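Local coordinates for protein dual function macrocyclase-peptidase POPB (Galerina marginata, PDB 5N4B) that cleaves peptides after proline and joins their ends into macrocycles in the biosynthesis of amanitin toxins, acting as a serine peptidase, at residues A[253-265]-A[276-289]. The protein carries 1 engineered substitution. Numbering follows the deposited sequence.
Sequences YQDNEHPEWIYGA and LYQFKDTSKKNLLW
I262 and G264 pair with F279 and Y277 as the hydrogen-bonded positions of an antiparallel ladder. Each pair is closed by two N-H...O bonds. I262 N reaches F279 O at 2.9 Å. Y277 N meets G264 O at 2.8 Å. Y263 and Q278 form a non-hydrogen-bonded pair between them, and A265 and L276 form the next.

Aromatic contacts gather on the face of Y263, Q278 and L276, and at the end of the ladder. Y253 and W289 form an offset edge-to-face pair, with the Y253 ring and the six-membered ring of W289 5.2 Å apart between centroids and planes at 76°. L276 CD2 makes a CH-pi contact over a face of Y253, 4.1 Å from the ring centroid. With CG anti to the backbone N (chi1 -165°), the Y253 ring reaches across to L276 and W289. W261 is sandwiched: K280 CB makes a CH-pi contact with its five-membered ring over one face, and H258 CB lies over the opposite one. W261 CZ2 in turn sits over the H258 ring, whose ND1 donates to D255 OD2 in a nearly straight bond of 2.8 Å.

Polar groups are bridged by water. One water accepts from Y253 OH and donates to D255 OD2 and Q278 OE1. Q278 OE1 lies at the edge of the W261 ring, 3.4 Å from W261 CE3, and the water helps hold it there. A second water donates to E260 OE2 and K280 O.

The contact holds together the hairpin of strands 262-267 and 273-279 and ties it to the preceding blade of the beta-propeller. These strands are the first two of one four-stranded blade, followed by 287-292; strand 250-254 is the last strand of the preceding blade. I262 lies about 10 Å, side chain to side chain, from the catalytic H699. T282 OG1, in the loop after strand 273-279, is hydrogen-bonded to A619 O and to S622 OG, the latter in helix 621-624.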
loop_
_atom_site.group_PDB
_atom_site.type_symbol
_atom_site.label_atom_id
_atom_site.label_comp_id
_atom_site.label_asym_id
_atom_site.label_seq_id
_atom_site.Cartn_x
_atom_site.Cartn_y
_atom_site.Cartn_z
ATOM N N TYR A 253 1.787 23.015 13.455
ATOM C CA TYR A 253 2.143 22.222 14.619
ATOM C C TYR A 253 3.499 21.550 14.421
ATOM O O TYR A 253 3.814 21.068 13.339
ATOM C CB TYR A 253 1.111 21.129 14.978
ATOM C CG TYR A 253 1.380 20.608 16.379
ATOM C CD1 TYR A 253 1.150 21.426 17.473
ATOM C CD2 TYR A 253 1.858 19.348 16.604
ATOM C CE1 TYR A 253 1.450 20.999 18.763
ATOM C CE2 TYR A 253 2.129 18.859 17.885
ATOM C CZ TYR A 253 1.928 19.711 18.963
ATOM O OH TYR A 253 2.207 19.329 20.258
ATOM N N GLN A 254 4.272 21.464 15.502
ATOM C CA GLN A 254 5.414 20.560 15.599
ATOM C C GLN A 254 5.656 20.270 17.072
ATOM O O GLN A 254 5.117 20.969 17.942
ATOM C CB GLN A 254 6.664 21.140 14.933
ATOM C CG GLN A 254 7.312 22.278 15.648
ATOM C CD GLN A 254 8.604 22.674 14.938
ATOM O OE1 GLN A 254 9.507 21.850 14.731
ATOM N NE2 GLN A 254 8.674 23.897 14.549
ATOM N N ASP A 255 6.442 19.232 17.342
ATOM C CA ASP A 255 6.696 18.828 18.731
ATOM C C ASP A 255 8.143 18.385 18.854
ATOM O O ASP A 255 8.478 17.226 18.613
ATOM C CB ASP A 255 5.726 17.752 19.199
ATOM C CG ASP A 255 5.888 17.424 20.641
ATOM O OD1 ASP A 255 6.881 17.897 21.231
ATOM O OD2 ASP A 255 5.045 16.643 21.162
ATOM N N ASN A 256 8.988 19.339 19.288
ATOM C CA ASN A 256 10.411 19.082 19.450
ATOM C C ASN A 256 10.699 18.049 20.532
ATOM O O ASN A 256 11.757 17.421 20.498
ATOM C CB ASN A 256 11.113 20.395 19.832
ATOM C CG ASN A 256 10.840 21.539 18.842
ATOM O OD1 ASN A 256 10.768 21.351 17.620
ATOM N ND2 ASN A 256 10.697 22.744 19.385
ATOM N N GLU A 257 9.775 17.830 21.475
ATOM C CA GLU A 257 9.961 16.843 22.529
ATOM C C GLU A 257 9.769 15.426 22.025
ATOM O O GLU A 257 10.219 14.478 22.658
ATOM C CB GLU A 257 8.983 17.099 23.684
ATOM C CG GLU A 257 9.217 16.259 24.902
ATOM C CD GLU A 257 8.101 16.399 25.941
ATOM O OE1 GLU A 257 7.406 17.444 25.934
ATOM O OE2 GLU A 257 7.929 15.463 26.762
ATOM N N HIS A 258 9.062 15.246 20.904
ATOM C CA HIS A 258 8.766 13.923 20.367
ATOM C C HIS A 258 9.127 13.922 18.884
ATOM O O HIS A 258 8.246 13.931 18.025
ATOM C CB HIS A 258 7.293 13.589 20.568
ATOM C CG HIS A 258 6.886 13.536 21.991
ATOM N ND1 HIS A 258 6.115 14.504 22.591
ATOM C CD2 HIS A 258 7.159 12.619 22.944
ATOM C CE1 HIS A 258 5.898 14.169 23.853
ATOM N NE2 HIS A 258 6.530 13.040 24.096
ATOM N N PRO A 259 10.414 13.898 18.552
ATOM C CA PRO A 259 10.822 14.106 17.162
ATOM C C PRO A 259 10.402 13.020 16.216
ATOM O O PRO A 259 10.467 13.266 15.001
ATOM C CB PRO A 259 12.347 14.229 17.247
ATOM C CG PRO A 259 12.701 13.718 18.586
ATOM C CD PRO A 259 11.546 13.874 19.482
ATOM N N GLU A 260 9.983 11.855 16.698
ATOM C CA GLU A 260 9.573 10.762 15.851
ATOM C C GLU A 260 8.089 10.800 15.494
ATOM O O GLU A 260 7.686 10.083 14.574
ATOM C CB GLU A 260 9.936 9.411 16.485
ATOM C CG GLU A 260 9.021 8.876 17.577
ATOM C CD GLU A 260 9.136 9.524 18.984
ATOM O OE1 GLU A 260 9.766 10.623 19.207
ATOM O OE2 GLU A 260 8.541 8.867 19.889
ATOM N N TRP A 261 7.287 11.623 16.180
ATOM C CA TRP A 261 5.852 11.666 15.898
ATOM C C TRP A 261 5.620 12.345 14.545
ATOM O O TRP A 261 6.359 13.237 14.136
ATOM C CB TRP A 261 5.100 12.420 16.976
ATOM C CG TRP A 261 5.111 11.791 18.329
ATOM C CD1 TRP A 261 5.882 10.748 18.753
ATOM C CD2 TRP A 261 4.328 12.201 19.441
ATOM N NE1 TRP A 261 5.597 10.483 20.082
ATOM C CE2 TRP A 261 4.646 11.362 20.516
ATOM C CE3 TRP A 261 3.388 13.203 19.629
ATOM C CZ2 TRP A 261 4.059 11.505 21.768
ATOM C CZ3 TRP A 261 2.768 13.334 20.882
ATOM C CH2 TRP A 261 3.131 12.504 21.935
ATOM N N ILE A 262 4.573 11.926 13.851
ATOM C CA ILE A 262 4.139 12.522 12.597
ATOM C C ILE A 262 2.678 12.970 12.715
ATOM O O ILE A 262 1.971 12.632 13.680
ATOM C CB ILE A 262 4.393 11.624 11.377
ATOM C CG1 ILE A 262 3.562 10.346 11.455
ATOM C CG2 ILE A 262 5.906 11.344 11.279
ATOM C CD1 ILE A 262 3.523 9.582 10.085
ATOM N N TYR A 263 2.241 13.719 11.707
ATOM C CA TYR A 263 1.061 14.548 11.784
ATOM C C TYR A 263 0.190 14.371 10.541
ATOM O O TYR A 263 0.671 14.073 9.452
ATOM C CB TYR A 263 1.403 16.043 11.977
ATOM C CG TYR A 263 2.311 16.179 13.158
ATOM C CD1 TYR A 263 1.840 15.916 14.429
ATOM C CD2 TYR A 263 3.676 16.419 12.996
ATOM C CE1 TYR A 263 2.693 15.933 15.503
ATOM C CE2 TYR A 263 4.534 16.445 14.097
ATOM C CZ TYR A 263 4.016 16.191 15.329
ATOM O OH TYR A 263 4.821 16.170 16.429
ATOM N N GLY A 264 -1.099 14.527 10.735
ATOM C CA GLY A 264 -2.043 14.655 9.643
ATOM C C GLY A 264 -3.066 15.722 9.979
ATOM O O GLY A 264 -3.138 16.195 11.112
ATOM N N ALA A 265 -3.857 16.106 8.991
ATOM C CA ALA A 265 -4.842 17.156 9.140
ATOM C C ALA A 265 -6.071 16.874 8.326
ATOM O O ALA A 265 -6.106 15.991 7.464
ATOM C CB ALA A 265 -4.269 18.525 8.740
ATOM N N LEU A 276 -6.215 18.209 13.768
ATOM C CA LEU A 276 -4.842 17.722 13.782
ATOM C C LEU A 276 -4.802 16.332 14.360
ATOM O O LEU A 276 -5.304 16.097 15.466
ATOM C CB LEU A 276 -3.969 18.626 14.638
ATOM C CG LEU A 276 -2.483 18.225 14.780
ATOM C CD1 LEU A 276 -1.707 18.483 13.532
ATOM C CD2 LEU A 276 -1.845 18.956 15.978
ATOM N N TYR A 277 -4.206 15.428 13.609
ATOM C CA TYR A 277 -3.949 14.075 14.051
ATOM C C TYR A 277 -2.457 13.946 14.354
ATOM O O TYR A 277 -1.608 14.546 13.675
ATOM C CB TYR A 277 -4.262 13.062 12.961
ATOM C CG TYR A 277 -5.653 13.147 12.354
ATOM C CD1 TYR A 277 -6.778 12.876 13.070
ATOM C CD2 TYR A 277 -5.801 13.429 11.026
ATOM C CE1 TYR A 277 -8.019 12.954 12.491
ATOM C CE2 TYR A 277 -7.050 13.498 10.441
ATOM C CZ TYR A 277 -8.153 13.239 11.180
ATOM O OH TYR A 277 -9.412 13.252 10.572
ATOM N N GLN A 278 -2.125 13.200 15.398
ATOM C CA GLN A 278 -0.743 12.860 15.730
ATOM C C GLN A 278 -0.570 11.360 15.886
ATOM O O GLN A 278 -1.410 10.684 16.494
ATOM C CB GLN A 278 -0.268 13.521 17.012
ATOM C CG GLN A 278 -0.597 15.028 17.056
ATOM C CD GLN A 278 -0.015 15.754 18.232
ATOM O OE1 GLN A 278 1.120 15.492 18.663
ATOM N NE2 GLN A 278 -0.799 16.670 18.768
ATOM N N PHE A 279 0.539 10.861 15.352
ATOM C CA PHE A 279 0.863 9.440 15.329
ATOM C C PHE A 279 2.256 9.256 15.899
ATOM O O PHE A 279 3.194 9.958 15.490
ATOM C CB PHE A 279 0.829 8.865 13.907
ATOM C CG PHE A 279 -0.426 9.199 13.141
ATOM C CD1 PHE A 279 -0.485 10.368 12.395
ATOM C CD2 PHE A 279 -1.534 8.369 13.177
ATOM C CE1 PHE A 279 -1.650 10.705 11.667
ATOM C CE2 PHE A 279 -2.712 8.730 12.472
ATOM C CZ PHE A 279 -2.756 9.867 11.744
ATOM N N LYS A 280 2.422 8.297 16.775
ATOM C CA LYS A 280 3.750 8.023 17.371
ATOM C C LYS A 280 4.441 6.782 16.811
ATOM O O LYS A 280 5.638 6.599 17.069
ATOM C CB LYS A 280 3.644 7.913 18.893
ATOM C CG LYS A 280 2.841 6.755 19.407
ATOM C CD LYS A 280 3.003 6.628 20.906
ATOM C CE LYS A 280 2.247 5.404 21.416
ATOM N NZ LYS A 280 2.406 5.285 22.908
ATOM N N ASP A 281 3.736 5.943 16.075
ATOM C CA ASP A 281 4.200 4.649 15.573
ATOM C C ASP A 281 3.184 4.177 14.525
ATOM O O ASP A 281 2.364 4.982 14.053
ATOM C CB ASP A 281 4.334 3.649 16.743
ATOM C CG ASP A 281 3.034 3.391 17.486
ATOM O OD1 ASP A 281 1.942 3.514 16.937
ATOM O OD2 ASP A 281 3.054 3.016 18.694
ATOM N N THR A 282 3.237 2.921 14.125
ATOM C CA THR A 282 2.351 2.386 13.125
ATOM C C THR A 282 1.178 1.687 13.639
ATOM O O THR A 282 0.499 0.985 12.916
ATOM C CB THR A 282 3.091 1.435 12.180
ATOM O OG1 THR A 282 3.689 0.393 12.914
ATOM C CG2 THR A 282 4.059 2.159 11.455
ATOM N N SER A 283 0.945 1.807 14.916
ATOM C CA SER A 283 -0.171 1.313 15.509
ATOM C C SER A 283 -1.212 2.371 14.999
ATOM O O SER A 283 -0.919 3.553 14.707
ATOM C CB SER A 283 -0.094 1.239 17.035
ATOM O OG SER A 283 -0.425 2.428 17.603
ATOM N N LYS A 284 -2.364 1.900 14.947
ATOM C CA LYS A 284 -3.475 2.683 14.525
ATOM C C LYS A 284 -4.076 3.525 15.659
ATOM O O LYS A 284 -5.264 3.691 15.788
ATOM C CB LYS A 284 -4.518 1.737 13.987
ATOM C CG LYS A 284 -4.012 0.930 12.841
ATOM C CD LYS A 284 -3.766 1.843 11.681
ATOM C CE LYS A 284 -4.954 1.809 10.747
ATOM N NZ LYS A 284 -5.221 3.015 9.948
ATOM N N LYS A 285 -3.212 4.078 16.461
ATOM C CA LYS A 285 -3.625 4.944 17.547
ATOM C C LYS A 285 -3.194 6.359 17.231
ATOM O O LYS A 285 -2.161 6.556 16.749
ATOM C CB LYS A 285 -3.064 4.511 18.893
ATOM C CG LYS A 285 -3.447 3.124 19.373
ATOM C CD LYS A 285 -2.734 2.791 20.679
ATOM C CE LYS A 285 -3.183 1.472 21.245
ATOM N NZ LYS A 285 -2.654 0.286 20.552
ATOM N N ASN A 286 -4.069 7.307 17.494
ATOM C CA ASN A 286 -3.757 8.677 17.247
ATOM C C ASN A 286 -4.406 9.676 18.176
ATOM O O ASN A 286 -5.406 9.474 18.713
ATOM C CB ASN A 286 -4.035 9.070 15.761
ATOM C CG ASN A 286 -5.510 9.107 15.375
ATOM O OD1 ASN A 286 -6.151 10.133 15.313
ATOM N ND2 ASN A 286 -5.983 8.016 15.119
ATOM N N LEU A 287 -3.753 10.810 18.298
ATOM C CA LEU A 287 -4.347 11.946 18.960
ATOM C C LEU A 287 -5.222 12.713 17.968
ATOM O O LEU A 287 -5.095 12.597 16.740
ATOM C CB LEU A 287 -3.272 12.904 19.523
ATOM C CG LEU A 287 -2.212 12.235 20.388
ATOM C CD1 LEU A 287 -1.294 13.285 20.987
ATOM C CD2 LEU A 287 -2.774 11.375 21.456
ATOM N N LEU A 288 -6.127 13.504 18.501
ATOM C CA LEU A 288 -7.028 14.310 17.691
ATOM C C LEU A 288 -7.292 15.612 18.430
ATOM O O LEU A 288 -7.893 15.616 19.513
ATOM C CB LEU A 288 -8.346 13.569 17.424
ATOM C CG LEU A 288 -9.487 14.417 16.829
ATOM C CD1 LEU A 288 -9.123 14.826 15.470
ATOM C CD2 LEU A 288 -10.801 13.660 16.875
ATOM N N TRP A 289 -6.801 16.708 17.855
ATOM C CA TRP A 289 -7.016 18.043 18.396
ATOM C C TRP A 289 -7.833 18.842 17.391
ATOM O O TRP A 289 -7.789 18.579 16.165
ATOM C CB TRP A 289 -5.705 18.773 18.719
ATOM C CG TRP A 289 -4.826 18.146 19.776
ATOM C CD1 TRP A 289 -5.080 17.061 20.550
ATOM C CD2 TRP A 289 -3.530 18.613 20.144
ATOM N NE1 TRP A 289 -4.005 16.813 21.380
ATOM C CE2 TRP A 289 -3.051 17.765 21.158
ATOM C CE3 TRP A 289 -2.733 19.669 19.697
ATOM C CZ2 TRP A 289 -1.813 17.944 21.749
ATOM C CZ3 TRP A 289 -1.471 19.840 20.272
ATOM C CH2 TRP A 289 -1.054 18.994 21.310
HETATM O O HOH W 1 2.412 16.822 20.629
HETATM O O HOH W 2 7.317 6.520 19.183
#